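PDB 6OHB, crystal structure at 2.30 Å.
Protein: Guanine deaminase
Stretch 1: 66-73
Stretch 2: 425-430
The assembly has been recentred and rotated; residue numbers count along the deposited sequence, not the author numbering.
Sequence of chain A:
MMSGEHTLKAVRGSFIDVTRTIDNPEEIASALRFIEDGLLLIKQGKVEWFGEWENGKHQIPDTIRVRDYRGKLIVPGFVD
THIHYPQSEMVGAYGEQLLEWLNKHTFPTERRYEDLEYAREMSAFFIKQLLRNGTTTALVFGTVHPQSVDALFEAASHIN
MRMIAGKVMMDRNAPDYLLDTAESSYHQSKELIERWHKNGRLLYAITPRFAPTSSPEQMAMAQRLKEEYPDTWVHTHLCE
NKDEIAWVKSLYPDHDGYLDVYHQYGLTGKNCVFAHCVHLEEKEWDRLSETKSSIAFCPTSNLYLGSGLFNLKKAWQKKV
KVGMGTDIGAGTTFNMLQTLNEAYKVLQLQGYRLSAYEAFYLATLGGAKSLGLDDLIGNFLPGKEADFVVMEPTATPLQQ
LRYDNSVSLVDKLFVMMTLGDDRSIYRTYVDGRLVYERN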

ATOM      1  N   VAL A  66       2.052 -29.859  22.669  1.00 42.53           N
ATOM      2  CA  VAL A  66       1.806 -28.430  22.520  1.00 41.94           C
ATOM      3  C   VAL A  66       2.255 -27.979  21.136  1.00 46.76           C
ATOM      4  O   VAL A  66       3.259 -28.462  20.599  1.00 41.98           O
ATOM      5  CB  VAL A  66       2.527 -27.642  23.633  1.00 43.67           C
ATOM      6  CG1 VAL A  66       3.993 -28.015  23.679  1.00 46.31           C
ATOM      7  CG2 VAL A  66       2.362 -26.141  23.432  1.00 45.43           C
ATOM      8  N   ARG A  67       1.457 -27.107  20.520  1.00 40.54           N
ATOM      9  CA  ARG A  67       1.821 -26.466  19.259  1.00 38.15           C
ATOM     10  C   ARG A  67       2.788 -25.333  19.575  1.00 38.42           C
ATOM     11  O   ARG A  67       2.411 -24.351  20.224  1.00 38.60           O
ATOM     12  CB  ARG A  67       0.581 -25.953  18.535  1.00 32.89           C
ATOM     13  CG  ARG A  67      -0.408 -27.049  18.186  1.00 42.35           C
ATOM     14  CD  ARG A  67      -1.733 -26.824  18.893  1.00 46.51           C
ATOM     15  NE  ARG A  67      -2.578 -28.015  18.874  1.00 48.28           N
ATOM     16  CZ  ARG A  67      -3.353 -28.367  17.852  1.00 54.07           C
ATOM     17  NH1 ARG A  67      -3.393 -27.622  16.752  1.00 43.47           N
ATOM     18  NH2 ARG A  67      -4.089 -29.469  17.931  1.00 51.79           N
ATOM     19  N   ASP A  68       4.039 -25.480  19.146  1.00 41.46           N
ATOM     20  CA  ASP A  68       5.132 -24.585  19.529  1.00 35.63           C
ATOM     21  C   ASP A  68       5.327 -23.543  18.426  1.00 41.37           C
ATOM     22  O   ASP A  68       5.943 -23.820  17.394  1.00 38.73           O
ATOM     23  CB  ASP A  68       6.397 -25.401  19.778  1.00 37.82           C
ATOM     24  CG  ASP A  68       7.535 -24.569  20.333  1.00 45.54           C
ATOM     25  OD1 ASP A  68       7.331 -23.361  20.575  1.00 43.57           O
ATOM     26  OD2 ASP A  68       8.644 -25.125  20.507  1.00 43.26           O
ATOM     27  N   TYR A  69       4.799 -22.337  18.644  1.00 35.71           N
ATOM     28  CA  TYR A  69       4.947 -21.237  17.698  1.00 38.79           C
ATOM     29  C   TYR A  69       5.941 -20.190  18.191  1.00 43.88           C
ATOM     30  O   TYR A  69       5.800 -19.002  17.890  1.00 40.05           O
ATOM     31  CB  TYR A  69       3.593 -20.584  17.421  1.00 31.06           C
ATOM     32  CG  TYR A  69       2.586 -21.499  16.768  1.00 31.25           C
ATOM     33  CD1 TYR A  69       2.880 -22.157  15.576  1.00 32.02           C
ATOM     34  CD2 TYR A  69       1.335 -21.708  17.339  1.00 32.95           C
ATOM     35  CE1 TYR A  69       1.952 -23.001  14.969  1.00 31.18           C
ATOM     36  CE2 TYR A  69       0.401 -22.551  16.742  1.00 27.73           C
ATOM     37  CZ  TYR A  69       0.717 -23.191  15.557  1.00 30.06           C
ATOM     38  OH  TYR A  69      -0.205 -24.027  14.966  1.00 37.95           O
ATOM     39  N   ARG A  70       6.952 -20.616  18.948  1.00 45.22           N
ATOM     40  CA  ARG A  70       7.955 -19.680  19.438  1.00 42.26           C
ATOM     41  C   ARG A  70       8.740 -19.095  18.276  1.00 38.52           C
ATOM     42  O   ARG A  70       9.088 -19.794  17.323  1.00 45.38           O
ATOM     43  CB  ARG A  70       8.885 -20.368  20.440  1.00 43.10           C
ATOM     44  CG  ARG A  70       8.234 -20.536  21.813  1.00 46.48           C
ATOM     45  CD  ARG A  70       9.141 -21.254  22.796  1.00 46.69           C
ATOM     46  NE  ARG A  70       9.408 -22.631  22.393  1.00 48.26           N
ATOM     47  CZ  ARG A  70      10.269 -23.434  23.008  1.00 46.28           C
ATOM     48  NH1 ARG A  70      10.943 -22.998  24.063  1.00 48.27           N
ATOM     49  NH2 ARG A  70      10.453 -24.672  22.572  1.00 45.14           N
ATOM     50  N   GLY A  71       9.012 -17.797  18.359  1.00 44.22           N
ATOM     51  CA  GLY A  71       9.544 -17.035  17.257  1.00 37.93           C
ATOM     52  C   GLY A  71       8.488 -16.292  16.466  1.00 35.27           C
ATOM     53  O   GLY A  71       8.823 -15.346  15.746  1.00 35.92           O
ATOM     54  N   LYS A  72       7.224 -16.668  16.618  1.00 37.97           N
ATOM     55  CA  LYS A  72       6.104 -15.988  15.988  1.00 36.43           C
ATOM     56  C   LYS A  72       5.404 -15.097  17.011  1.00 37.27           C
ATOM     57  O   LYS A  72       5.714 -15.109  18.205  1.00 44.55           O
ATOM     58  CB  LYS A  72       5.113 -17.001  15.405  1.00 31.11           C
ATOM     59  CG  LYS A  72       5.744 -18.146  14.623  1.00 37.27           C
ATOM     60  CD  LYS A  72       6.274 -17.674  13.278  1.00 34.14           C
ATOM     61  CE  LYS A  72       6.367 -18.815  12.280  1.00 38.55           C
ATOM     62  NZ  LYS A  72       7.422 -19.805  12.627  1.00 34.84           N
ATOM     63  N   LEU A  73       4.442 -14.318  16.528  1.00 40.97           N
ATOM     64  CA  LEU A  73       3.622 -13.470  17.381  1.00 35.70           C
ATOM     65  C   LEU A  73       2.156 -13.840  17.204  1.00 39.37           C
ATOM     66  O   LEU A  73       1.648 -13.854  16.084  1.00 32.99           O
ATOM     67  CB  LEU A  73       3.861 -11.994  17.058  1.00 34.19           C
ATOM     68  CG  LEU A  73       3.726 -11.008  18.217  1.00 49.67           C
ATOM     69  CD1 LEU A  73       5.014 -10.965  19.039  1.00 55.16           C
ATOM     70  CD2 LEU A  73       3.390  -9.631  17.664  1.00 52.27           C
TER
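Stretch 2 425-430: IYRTYV

Stretch 2 is a strand along its whole length, from Ile425 to Val430. Stretch 1 carries a shorter strand around residues 67-70. The two run in roughly opposite directions, with 139° between their N-to-C directions and a signed crossing angle of -139°. Their axes come no closer than 10.6 Å. The CA atoms of Tyr69 and Arg427 are 9.4 Å apart, and those of Lys72 and Tyr426 are 8.4 Å apart. At this spacing no backbone hydrogen bond joins the stretches, and side chains make the contact.

A type II beta turn runs from Tyr69 to Lys72, closed by the hydrogen bond from Lys72 N to Tyr69 O at 3.0 Å. Gly71 has phi/psi of 96/-17, where a CB would jam against the carbonyl O of Arg70. The chain turns a corner at Gly71 and Lys72. Lys72 still points its CA-to-CB bond toward stretch 2, as do Arg67 and Tyr69.

Tyr69 reaches Tyr426, Arg427 and Tyr429. Tyr69 OH lies 2.5 Å from Tyr429 OH, a very short hydrogen bond in which either hydroxyl could be the donor. Arg67 NH1 gives a weak hydrogen bond to the same Tyr429 OH at 3.3 Å. Tyr429 OH thus links to two residues of stretch 1. The two rings also touch, with Tyr69 CE2 3.9 Å from Tyr429 CE1. Tyr69 OH packs 3.8 Å from Arg427 CG.

Lys72 lies over one face of the Tyr426 ring. Lys72 CE is 3.4 Å from the centroid of the Tyr426 ring, a CH-pi contact almost along the ring normal. Lys72 NZ is 4.0 Å from the centroid of the Tyr426 ring, so the charge also makes a cation-pi interaction. Tyr69 CD1 meets the edge of this ring, 4.0 Å from Tyr426 CE2.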

ATOM      1  N   ILE A 425       0.923 -13.915   7.711  1.00 34.48           N
ATOM      2  CA  ILE A 425      -0.059 -14.800   8.326  1.00 33.77           C
ATOM      3  C   ILE A 425       0.463 -16.226   8.208  1.00 34.90           C
ATOM      4  O   ILE A 425       0.467 -16.809   7.120  1.00 34.29           O
ATOM      5  CB  ILE A 425      -1.435 -14.657   7.667  1.00 35.25           C
ATOM      6  CG1 ILE A 425      -1.868 -13.188   7.613  1.00 39.06           C
ATOM      7  CG2 ILE A 425      -2.467 -15.485   8.396  1.00 29.50           C
ATOM      8  CD1 ILE A 425      -2.004 -12.545   8.931  1.00 39.30           C
ATOM      9  N   TYR A 426       0.890 -16.796   9.336  1.00 31.99           N
ATOM     10  CA  TYR A 426       1.473 -18.136   9.370  1.00 32.88           C
ATOM     11  C   TYR A 426       0.424 -19.200   9.676  1.00 36.30           C
ATOM     12  O   TYR A 426       0.408 -20.263   9.039  1.00 32.71           O
ATOM     13  CB  TYR A 426       2.605 -18.172  10.408  1.00 34.53           C
ATOM     14  CG  TYR A 426       3.385 -19.469  10.506  1.00 35.82           C
ATOM     15  CD1 TYR A 426       4.248 -19.875   9.487  1.00 35.46           C
ATOM     16  CD2 TYR A 426       3.288 -20.271  11.642  1.00 33.60           C
ATOM     17  CE1 TYR A 426       4.977 -21.059   9.586  1.00 35.68           C
ATOM     18  CE2 TYR A 426       4.015 -21.457  11.755  1.00 32.51           C
ATOM     19  CZ  TYR A 426       4.854 -21.847  10.727  1.00 37.88           C
ATOM     20  OH  TYR A 426       5.569 -23.022  10.840  1.00 35.01           O
ATOM     21  N   ARG A 427      -0.453 -18.934  10.643  1.00 35.55           N
ATOM     22  CA  ARG A 427      -1.529 -19.867  10.954  1.00 34.48           C
ATOM     23  C   ARG A 427      -2.770 -19.068  11.330  1.00 34.48           C
ATOM     24  O   ARG A 427      -2.670 -17.978  11.898  1.00 31.69           O
ATOM     25  CB  ARG A 427      -1.163 -20.823  12.117  1.00 27.50           C
ATOM     26  CG  ARG A 427       0.033 -21.769  11.900  1.00 27.71           C
ATOM     27  CD  ARG A 427      -0.325 -22.983  11.051  1.00 35.27           C
ATOM     28  NE  ARG A 427       0.792 -23.921  10.913  1.00 34.94           N
ATOM     29  CZ  ARG A 427       1.782 -23.802  10.027  1.00 41.03           C
ATOM     30  NH1 ARG A 427       1.819 -22.775   9.177  1.00 31.06           N
ATOM     31  NH2 ARG A 427       2.742 -24.718   9.986  1.00 38.92           N
ATOM     32  N   THR A 428      -3.941 -19.620  11.019  1.00 32.53           N
ATOM     33  CA  THR A 428      -5.203 -19.035  11.457  1.00 32.87           C
ATOM     34  C   THR A 428      -6.050 -20.110  12.125  1.00 33.45           C
ATOM     35  O   THR A 428      -6.327 -21.160  11.521  1.00 32.83           O
ATOM     36  CB  THR A 428      -5.974 -18.384  10.296  1.00 32.53           C
ATOM     37  OG1 THR A 428      -5.170 -17.355   9.709  1.00 29.73           O
ATOM     38  CG2 THR A 428      -7.275 -17.761  10.798  1.00 29.26           C
ATOM     39  N   TYR A 429      -6.479 -19.817  13.357  1.00 29.18           N
ATOM     40  CA  TYR A 429      -7.343 -20.669  14.160  1.00 38.26           C
ATOM     41  C   TYR A 429      -8.717 -20.019  14.273  1.00 34.95           C
ATOM     42  O   TYR A 429      -8.826 -18.838  14.637  1.00 32.63           O
ATOM     43  CB  TYR A 429      -6.765 -20.877  15.567  1.00 30.78           C
ATOM     44  CG  TYR A 429      -5.610 -21.855  15.666  1.00 39.14           C
ATOM     45  CD1 TYR A 429      -4.330 -21.502  15.238  1.00 37.39           C
ATOM     46  CD2 TYR A 429      -5.793 -23.128  16.206  1.00 38.43           C
ATOM     47  CE1 TYR A 429      -3.264 -22.397  15.336  1.00 37.84           C
ATOM     48  CE2 TYR A 429      -4.736 -24.027  16.305  1.00 38.15           C
ATOM     49  CZ  TYR A 429      -3.475 -23.656  15.871  1.00 41.27           C
ATOM     50  OH  TYR A 429      -2.427 -24.549  15.973  1.00 38.10           O
ATOM     51  N   VAL A 430      -9.759 -20.794  13.988  1.00 33.17           N
ATOM     52  CA  VAL A 430     -11.140 -20.353  14.148  1.00 39.00           C
ATOM     53  C   VAL A 430     -11.872 -21.390  14.991  1.00 37.20           C
ATOM     54  O   VAL A 430     -11.771 -22.594  14.725  1.00 34.70           O
ATOM     55  CB  VAL A 430     -11.837 -20.156  12.788  1.00 32.76           C
ATOM     56  CG1 VAL A 430     -13.344 -20.117  12.953  1.00 31.74           C
ATOM     57  CG2 VAL A 430     -11.336 -18.878  12.120  1.00 36.23           C
TER